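Local coordinates for small nuclear ribonucleoprotein homolog (Pyrobaculum aerophilum, PDB 1M5Q) that probably binds RNA, as Sm-like proteins generally do, and assembles from identical subunits into a 14-mer in which each chain carries an added C-terminal domain, at residues H[72-75]-H[76-80]; H[119-122]-H[123-127]. All coordinates share one frame; numbering follows the deposited sequence.

Contact 1 (H[72-75]-H[76-80])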
ATOM      1  N   ARG H  72     -46.705   2.996  13.307  1.00 32.97           N
ATOM      2  CA  ARG H  72     -48.038   3.331  13.823  1.00 34.63           C
ATOM      3  C   ARG H  72     -48.879   3.741  12.635  1.00 32.06           C
ATOM      4  O   ARG H  72     -50.022   3.368  12.546  1.00 32.93           O
ATOM      5  CB  ARG H  72     -47.983   4.476  14.857  1.00 35.11           C
ATOM      6  CG  ARG H  72     -47.546   4.031  16.241  1.00 38.06           C
ATOM      7  CD  ARG H  72     -47.865   5.111  17.278  1.00 43.81           C
ATOM      8  NE  ARG H  72     -46.667   5.540  17.996  1.00 49.16           N
ATOM      9  CZ  ARG H  72     -46.280   5.023  19.151  1.00 52.20           C
ATOM     10  NH1 ARG H  72     -47.010   4.073  19.720  1.00 54.50           N
ATOM     11  NH2 ARG H  72     -45.145   5.423  19.715  1.00 54.53           N
ATOM     12  N   GLU H  73     -48.312   4.505  11.712  1.00 31.10           N
ATOM     13  CA  GLU H  73     -49.072   4.892  10.533  1.00 30.15           C
ATOM     14  C   GLU H  73     -49.332   3.625   9.688  1.00 29.61           C
ATOM     15  O   GLU H  73     -50.421   3.437   9.156  1.00 30.46           O
ATOM     16  CB  GLU H  73     -48.305   5.925   9.733  1.00 31.37           C
ATOM     17  CG  GLU H  73     -49.023   6.346   8.460  1.00 37.18           C
ATOM     18  CD  GLU H  73     -50.343   7.094   8.753  1.00 39.03           C
ATOM     19  OE1 GLU H  73     -50.366   7.982   9.646  1.00 41.44           O
ATOM     20  OE2 GLU H  73     -51.342   6.798   8.082  1.00 38.96           O
ATOM     21  N   PHE H  74     -48.337   2.743   9.568  1.00 26.80           N
ATOM     22  CA  PHE H  74     -48.537   1.507   8.838  1.00 25.64           C
ATOM     23  C   PHE H  74     -49.724   0.717   9.433  1.00 24.87           C
ATOM     24  O   PHE H  74     -50.523   0.132   8.709  1.00 24.09           O
ATOM     25  CB  PHE H  74     -47.281   0.594   8.895  1.00 24.26           C
ATOM     26  CG  PHE H  74     -47.429  -0.733   8.109  1.00 22.37           C
ATOM     27  CD1 PHE H  74     -47.103  -0.797   6.775  1.00 22.69           C
ATOM     28  CD2 PHE H  74     -47.903  -1.884   8.723  1.00 22.43           C
ATOM     29  CE1 PHE H  74     -47.240  -1.995   6.021  1.00 21.81           C
ATOM     30  CE2 PHE H  74     -48.042  -3.094   7.996  1.00 24.52           C
ATOM     31  CZ  PHE H  74     -47.706  -3.135   6.630  1.00 23.05           C
ATOM     32  N   ALA H  75     -49.777   0.642  10.751  1.00 26.20           N
ATOM     33  CA  ALA H  75     -50.829  -0.098  11.432  1.00 27.87           C
ATOM     34  C   ALA H  75     -52.190   0.575  11.103  1.00 30.16           C
ATOM     35  O   ALA H  75     -53.173  -0.104  10.764  1.00 28.43           O
ATOM     36  CB  ALA H  75     -50.563  -0.103  12.909  1.00 25.48           C
ATOM     37  N   LYS H  76     -52.213   1.900  11.165  1.00 31.46           N
ATOM     38  CA  LYS H  76     -53.415   2.640  10.844  1.00 33.50           C
ATOM     39  C   LYS H  76     -53.912   2.261   9.452  1.00 32.57           C
ATOM     40  O   LYS H  76     -55.062   1.909   9.254  1.00 31.87           O
ATOM     41  CB  LYS H  76     -53.123   4.149  10.909  1.00 36.29           C
ATOM     42  CG  LYS H  76     -54.331   5.063  10.628  1.00 41.34           C
ATOM     43  CD  LYS H  76     -53.965   6.538  10.849  1.00 43.66           C
ATOM     44  CE  LYS H  76     -55.154   7.469  10.596  1.00 45.60           C
ATOM     45  NZ  LYS H  76     -54.795   8.888  10.880  1.00 47.53           N
ATOM     46  N   GLN H  77     -53.036   2.306   8.474  1.00 31.43           N
ATOM     47  CA  GLN H  77     -53.464   1.991   7.127  1.00 31.71           C
ATOM     48  C   GLN H  77     -53.759   0.499   6.953  1.00 30.80           C
ATOM     49  O   GLN H  77     -54.639   0.105   6.173  1.00 29.53           O
ATOM     50  CB  GLN H  77     -52.400   2.477   6.138  1.00 33.57           C
ATOM     51  CG  GLN H  77     -52.342   4.003   6.032  1.00 38.05           C
ATOM     52  CD  GLN H  77     -51.489   4.475   4.862  1.00 41.68           C
ATOM     53  OE1 GLN H  77     -51.332   3.756   3.859  1.00 44.10           O
ATOM     54  NE2 GLN H  77     -50.952   5.698   4.963  1.00 43.35           N
ATOM     55  N   ALA H  78     -53.048  -0.351   7.677  1.00 28.30           N
ATOM     56  CA  ALA H  78     -53.346  -1.762   7.542  1.00 29.50           C
ATOM     57  C   ALA H  78     -54.752  -2.083   8.118  1.00 29.74           C
ATOM     58  O   ALA H  78     -55.373  -3.057   7.725  1.00 28.63           O
ATOM     59  CB  ALA H  78     -52.304  -2.591   8.244  1.00 27.51           C
ATOM     60  N   GLU H  79     -55.237  -1.261   9.049  1.00 32.47           N
ATOM     61  CA  GLU H  79     -56.543  -1.476   9.674  1.00 34.02           C
ATOM     62  C   GLU H  79     -57.693  -1.260   8.687  1.00 34.58           C
ATOM     63  O   GLU H  79     -58.768  -1.792   8.893  1.00 34.72           O
ATOM     64  CB  GLU H  79     -56.708  -0.561  10.889  1.00 38.23           C
ATOM     65  CG  GLU H  79     -58.079  -0.593  11.604  1.00 42.20           C
ATOM     66  CD  GLU H  79     -58.294  -1.856  12.427  1.00 45.69           C
ATOM     67  OE1 GLU H  79     -57.313  -2.304  13.078  1.00 48.05           O
ATOM     68  OE2 GLU H  79     -59.431  -2.389  12.435  1.00 44.89           O
ATOM     69  N   LYS H  80     -57.457  -0.512   7.608  1.00 35.31           N
ATOM     70  CA  LYS H  80     -58.501  -0.267   6.594  1.00 36.64           C
ATOM     71  C   LYS H  80     -58.586  -1.424   5.612  1.00 34.02           C
ATOM     72  O   LYS H  80     -59.552  -1.570   4.870  1.00 34.52           O
ATOM     73  CB  LYS H  80     -58.198   1.011   5.797  1.00 37.46           C
ATOM     74  CG  LYS H  80     -58.032   2.199   6.713  1.00 42.73           C
ATOM     75  CD  LYS H  80     -57.630   3.474   5.970  1.00 46.00           C
ATOM     76  CE  LYS H  80     -57.033   4.456   6.971  1.00 48.57           C
ATOM     77  NZ  LYS H  80     -57.733   4.374   8.314  1.00 50.97           N
TER

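Contact 2 (H[119-122]-H[123-127])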
ATOM      1  N   LYS H 119     -47.139  -6.826   2.200  1.00 27.13           N
ATOM      2  CA  LYS H 119     -45.917  -6.488   1.462  1.00 27.41           C
ATOM      3  C   LYS H 119     -46.214  -5.362   0.479  1.00 26.91           C
ATOM      4  O   LYS H 119     -45.427  -4.424   0.333  1.00 26.04           O
ATOM      5  CB  LYS H 119     -45.386  -7.721   0.733  1.00 30.21           C
ATOM      6  CG  LYS H 119     -44.568  -8.659   1.632  1.00 29.84           C
ATOM      7  CD  LYS H 119     -44.160  -9.889   0.879  1.00 31.67           C
ATOM      8  CE  LYS H 119     -43.433 -10.869   1.787  1.00 34.14           C
ATOM      9  NZ  LYS H 119     -43.257 -12.174   1.076  1.00 35.41           N
ATOM     10  N   ARG H 120     -47.369  -5.412  -0.179  1.00 27.56           N
ATOM     11  CA  ARG H 120     -47.712  -4.324  -1.095  1.00 26.42           C
ATOM     12  C   ARG H 120     -47.978  -3.030  -0.337  1.00 25.56           C
ATOM     13  O   ARG H 120     -47.629  -1.959  -0.828  1.00 24.38           O
ATOM     14  CB  ARG H 120     -48.922  -4.655  -1.968  1.00 29.10           C
ATOM     15  CG  ARG H 120     -48.592  -5.379  -3.228  1.00 33.43           C
ATOM     16  CD  ARG H 120     -48.397  -6.827  -2.964  1.00 38.41           C
ATOM     17  NE  ARG H 120     -48.334  -7.676  -4.165  1.00 38.37           N
ATOM     18  CZ  ARG H 120     -47.922  -8.938  -4.104  1.00 38.39           C
ATOM     19  NH1 ARG H 120     -47.556  -9.422  -2.911  1.00 37.60           N
ATOM     20  NH2 ARG H 120     -47.869  -9.704  -5.196  1.00 34.91           N
ATOM     21  N   LEU H 121     -48.567  -3.085   0.856  1.00 24.97           N
ATOM     22  CA  LEU H 121     -48.799  -1.809   1.592  1.00 24.27           C
ATOM     23  C   LEU H 121     -47.433  -1.212   1.997  1.00 24.56           C
ATOM     24  O   LEU H 121     -47.209  -0.008   1.930  1.00 23.46           O
ATOM     25  CB  LEU H 121     -49.558  -2.051   2.872  1.00 25.42           C
ATOM     26  CG  LEU H 121     -50.608  -1.076   3.407  1.00 30.70           C
ATOM     27  CD1 LEU H 121     -50.546  -1.120   4.938  1.00 29.26           C
ATOM     28  CD2 LEU H 121     -50.463   0.322   2.867  1.00 28.90           C
ATOM     29  N   PHE H 122     -46.547  -2.094   2.446  1.00 24.61           N
ATOM     30  CA  PHE H 122     -45.190  -1.734   2.867  1.00 25.65           C
ATOM     31  C   PHE H 122     -44.480  -0.999   1.741  1.00 24.18           C
ATOM     32  O   PHE H 122     -43.914   0.095   1.928  1.00 23.77           O
ATOM     33  CB  PHE H 122     -44.407  -3.019   3.235  1.00 24.40           C
ATOM     34  CG  PHE H 122     -43.150  -2.748   4.033  1.00 27.19           C
ATOM     35  CD1 PHE H 122     -43.157  -2.866   5.417  1.00 28.51           C
ATOM     36  CD2 PHE H 122     -41.961  -2.425   3.398  1.00 26.60           C
ATOM     37  CE1 PHE H 122     -41.977  -2.676   6.167  1.00 28.10           C
ATOM     38  CE2 PHE H 122     -40.788  -2.232   4.121  1.00 28.82           C
ATOM     39  CZ  PHE H 122     -40.794  -2.360   5.510  1.00 29.31           C
ATOM     40  N   GLU H 123     -44.545  -1.598   0.551  1.00 25.09           N
ATOM     41  CA  GLU H 123     -43.931  -1.004  -0.641  1.00 25.09           C
ATOM     42  C   GLU H 123     -44.594   0.294  -1.026  1.00 26.13           C
ATOM     43  O   GLU H 123     -43.947   1.188  -1.556  1.00 25.94           O
ATOM     44  CB  GLU H 123     -43.969  -1.991  -1.809  1.00 26.46           C
ATOM     45  CG  GLU H 123     -42.997  -3.142  -1.619  1.00 24.96           C
ATOM     46  CD  GLU H 123     -43.487  -4.415  -2.307  1.00 27.55           C
ATOM     47  OE1 GLU H 123     -44.303  -4.305  -3.265  1.00 28.54           O
ATOM     48  OE2 GLU H 123     -43.055  -5.518  -1.895  1.00 26.03           O
ATOM     49  N   GLU H 124     -45.871   0.447  -0.723  1.00 27.38           N
ATOM     50  CA  GLU H 124     -46.515   1.703  -1.070  1.00 30.43           C
ATOM     51  C   GLU H 124     -45.903   2.820  -0.202  1.00 30.74           C
ATOM     52  O   GLU H 124     -45.669   3.947  -0.685  1.00 31.29           O
ATOM     53  CB  GLU H 124     -48.025   1.568  -0.896  1.00 32.19           C
ATOM     54  CG  GLU H 124     -48.804   2.270  -1.969  1.00 39.79           C
ATOM     55  CD  GLU H 124     -48.250   2.044  -3.372  1.00 43.43           C
ATOM     56  OE1 GLU H 124     -48.180   0.877  -3.848  1.00 45.33           O
ATOM     57  OE2 GLU H 124     -47.889   3.059  -4.012  1.00 46.81           O
ATOM     58  N   PHE H 125     -45.607   2.518   1.060  1.00 29.87           N
ATOM     59  CA  PHE H 125     -44.928   3.512   1.919  1.00 29.93           C
ATOM     60  C   PHE H 125     -43.523   3.799   1.359  1.00 31.64           C
ATOM     61  O   PHE H 125     -43.113   4.961   1.284  1.00 33.69           O
ATOM     62  CB  PHE H 125     -44.740   3.026   3.372  1.00 28.24           C
ATOM     63  CG  PHE H 125     -45.954   3.158   4.233  1.00 25.70           C
ATOM     64  CD1 PHE H 125     -46.998   2.264   4.135  1.00 25.36           C
ATOM     65  CD2 PHE H 125     -46.050   4.195   5.165  1.00 27.37           C
ATOM     66  CE1 PHE H 125     -48.152   2.398   4.970  1.00 23.99           C
ATOM     67  CE2 PHE H 125     -47.177   4.333   5.995  1.00 24.26           C
ATOM     68  CZ  PHE H 125     -48.229   3.424   5.890  1.00 25.66           C
ATOM     69  N   LEU H 126     -42.778   2.762   0.971  1.00 31.13           N
ATOM     70  CA  LEU H 126     -41.427   2.975   0.430  1.00 32.31           C
ATOM     71  C   LEU H 126     -41.429   3.796  -0.849  1.00 34.99           C
ATOM     72  O   LEU H 126     -40.460   4.472  -1.144  1.00 35.72           O
ATOM     73  CB  LEU H 126     -40.718   1.645   0.140  1.00 28.41           C
ATOM     74  CG  LEU H 126     -40.608   0.679   1.318  1.00 27.08           C
ATOM     75  CD1 LEU H 126     -39.828  -0.547   0.883  1.00 24.10           C
ATOM     76  CD2 LEU H 126     -39.940   1.361   2.484  1.00 26.19           C
ATOM     77  N   LYS H 127     -42.500   3.721  -1.638  1.00 37.96           N
ATOM     78  CA  LYS H 127     -42.555   4.494  -2.857  1.00 40.68           C
ATOM     79  C   LYS H 127     -42.886   5.978  -2.607  1.00 45.48           C
ATOM     80  O   LYS H 127     -42.601   6.815  -3.470  1.00 47.36           O
ATOM     81  CB  LYS H 127     -43.559   3.884  -3.835  1.00 38.91           C
ATOM     82  CG  LYS H 127     -43.128   2.555  -4.398  1.00 36.72           C
ATOM     83  CD  LYS H 127     -44.014   2.083  -5.566  1.00 38.44           C
ATOM     84  CE  LYS H 127     -45.396   1.656  -5.167  1.00 38.45           C
ATOM     85  NZ  LYS H 127     -46.270   1.341  -6.356  1.00 35.60           N
TER
HETATM   86  O   HOH W   1     -47.426  -1.499  -3.571  1.00 30.49           O

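Contact 1 (H[72-75]-H[76-80])
Glu-73 lays its bent side chain slantwise across that of Gln-77, one helical turn further on, and its carboxylate takes a weak hydrogen bond from the amide, NE2 of Gln-77 to OE2 of Glu-73 at 3.3 Å. The two flat groups are turned 69° against each other, and OE2 of Glu-73 also lies 3.6 Å from CG of Gln-77, which adds a packing contact to the weak polar one. Glu-73 gets there because its CG stands anti to the backbone N and the chain then folds at chi2 (66°), which swings the carboxylate along the helix. The aliphatic part of Lys-76 passes the same carboxylate, its CD 3.8 Å from OE2 of Glu-73. NZ of Lys-76 stops 4.7 Å from OE1 of Glu-73, near enough for a loose attraction but not touching. Replacing Glu-73 by an alanine is likely to cost NE2 of Gln-77 this weak acceptor and leave the amide held mainly through OE1, which Arg-128 hydrogen-bonds. On the buried side CB of Ala-78 meets CE2 of the Phe-74 ring obliquely at 4.3 Å. Beneath the side chains runs an unbroken i to i+4 ladder, from Lys-76 N to Arg-72 O through Glu-79 N to Ala-75 O. This is an amphipathic alpha-helix of the C-terminal domain: Ala-75 and Ala-78 pack on Val-86 of strand 86-89, and Phe-74 faces helix 113-127.

Contact 2 (H[119-122]-H[123-127])
The Phe-125 ring has the carbonyl oxygen of Leu-121 at its edge and in its plane, with CD1 of Phe-125 3.2 Å from O of Leu-121, while CD2 of Leu-121 packs against CE1 of Phe-125 at 3.8 Å. The two side chains run side by side, pointing the same way. Arg-128 makes a cation-pi contact with the Phe-125 ring. Phe-122 is also met at its edge: CD1 of Leu-126 lies near the ring plane, 3.8 Å from CE2 of Phe-122, the two side chains running at an angle to each other. With CG of Phe-122 anti to the backbone N (chi1 -164°), its ring is thrown to the flank where Leu-126 arrives one turn later.

The polar flank is organised differently. A water oxygen sits 2.8 Å from O of Arg-120. This water donates to that carbonyl and to OE1 of Glu-124, and so ties the carboxylate back to the helix backbone. Arg-120 O also accepts the amide N-H of Glu-124, which gives this carbonyl two donors. The same OE1 takes part in a salt bridge whose hydrogen bond is weak, Lys-127 NZ to Glu-124 OE1 at 3.2 Å. Glu-123 lies back over the preceding turn, its CD 3.3 Å from Lys-119 O. Three side chains reach into a second subunit: Lys-127 to its Asp-99, Glu-123 to its Arg-102 and Thr-92, and Arg-120, which also pairs with Glu-116 on its own helix, to its Glu-109.

Backbone bonds four residues apart, such as Leu-126 N to Phe-122 O at 3.1 Å, hold these groups in order. The result is an amphipathic C-terminal helix with two uses: Leu-121 and Phe-125 pack inward on helix 71-81, and a flank of charged groups, with Leu-126 and Phe-122, meets the second subunit in the 14-mer.

After the short helix 2-6 the chain builds the five-stranded Sm sheet, then enters helix 71-81, where contact 1 joins consecutive turns. A four-stranded antiparallel sheet follows, from 86-89 to 107-109, before helix 113-127 and contact 2. Each contact is local and closes no long loop; the two stand in series, neither nesting nor crossing. They meet nonetheless, their centres about 12 Å apart, because the helices pack together: CZ of Phe-125 rests 3.5 Å from CA of Phe-74, and CE1 of Phe-74 lies 3.6 Å from CD1 of Leu-121. The first and last helices of the C-terminal domain are thereby joined, and contact 2 continues to a neighbouring subunit.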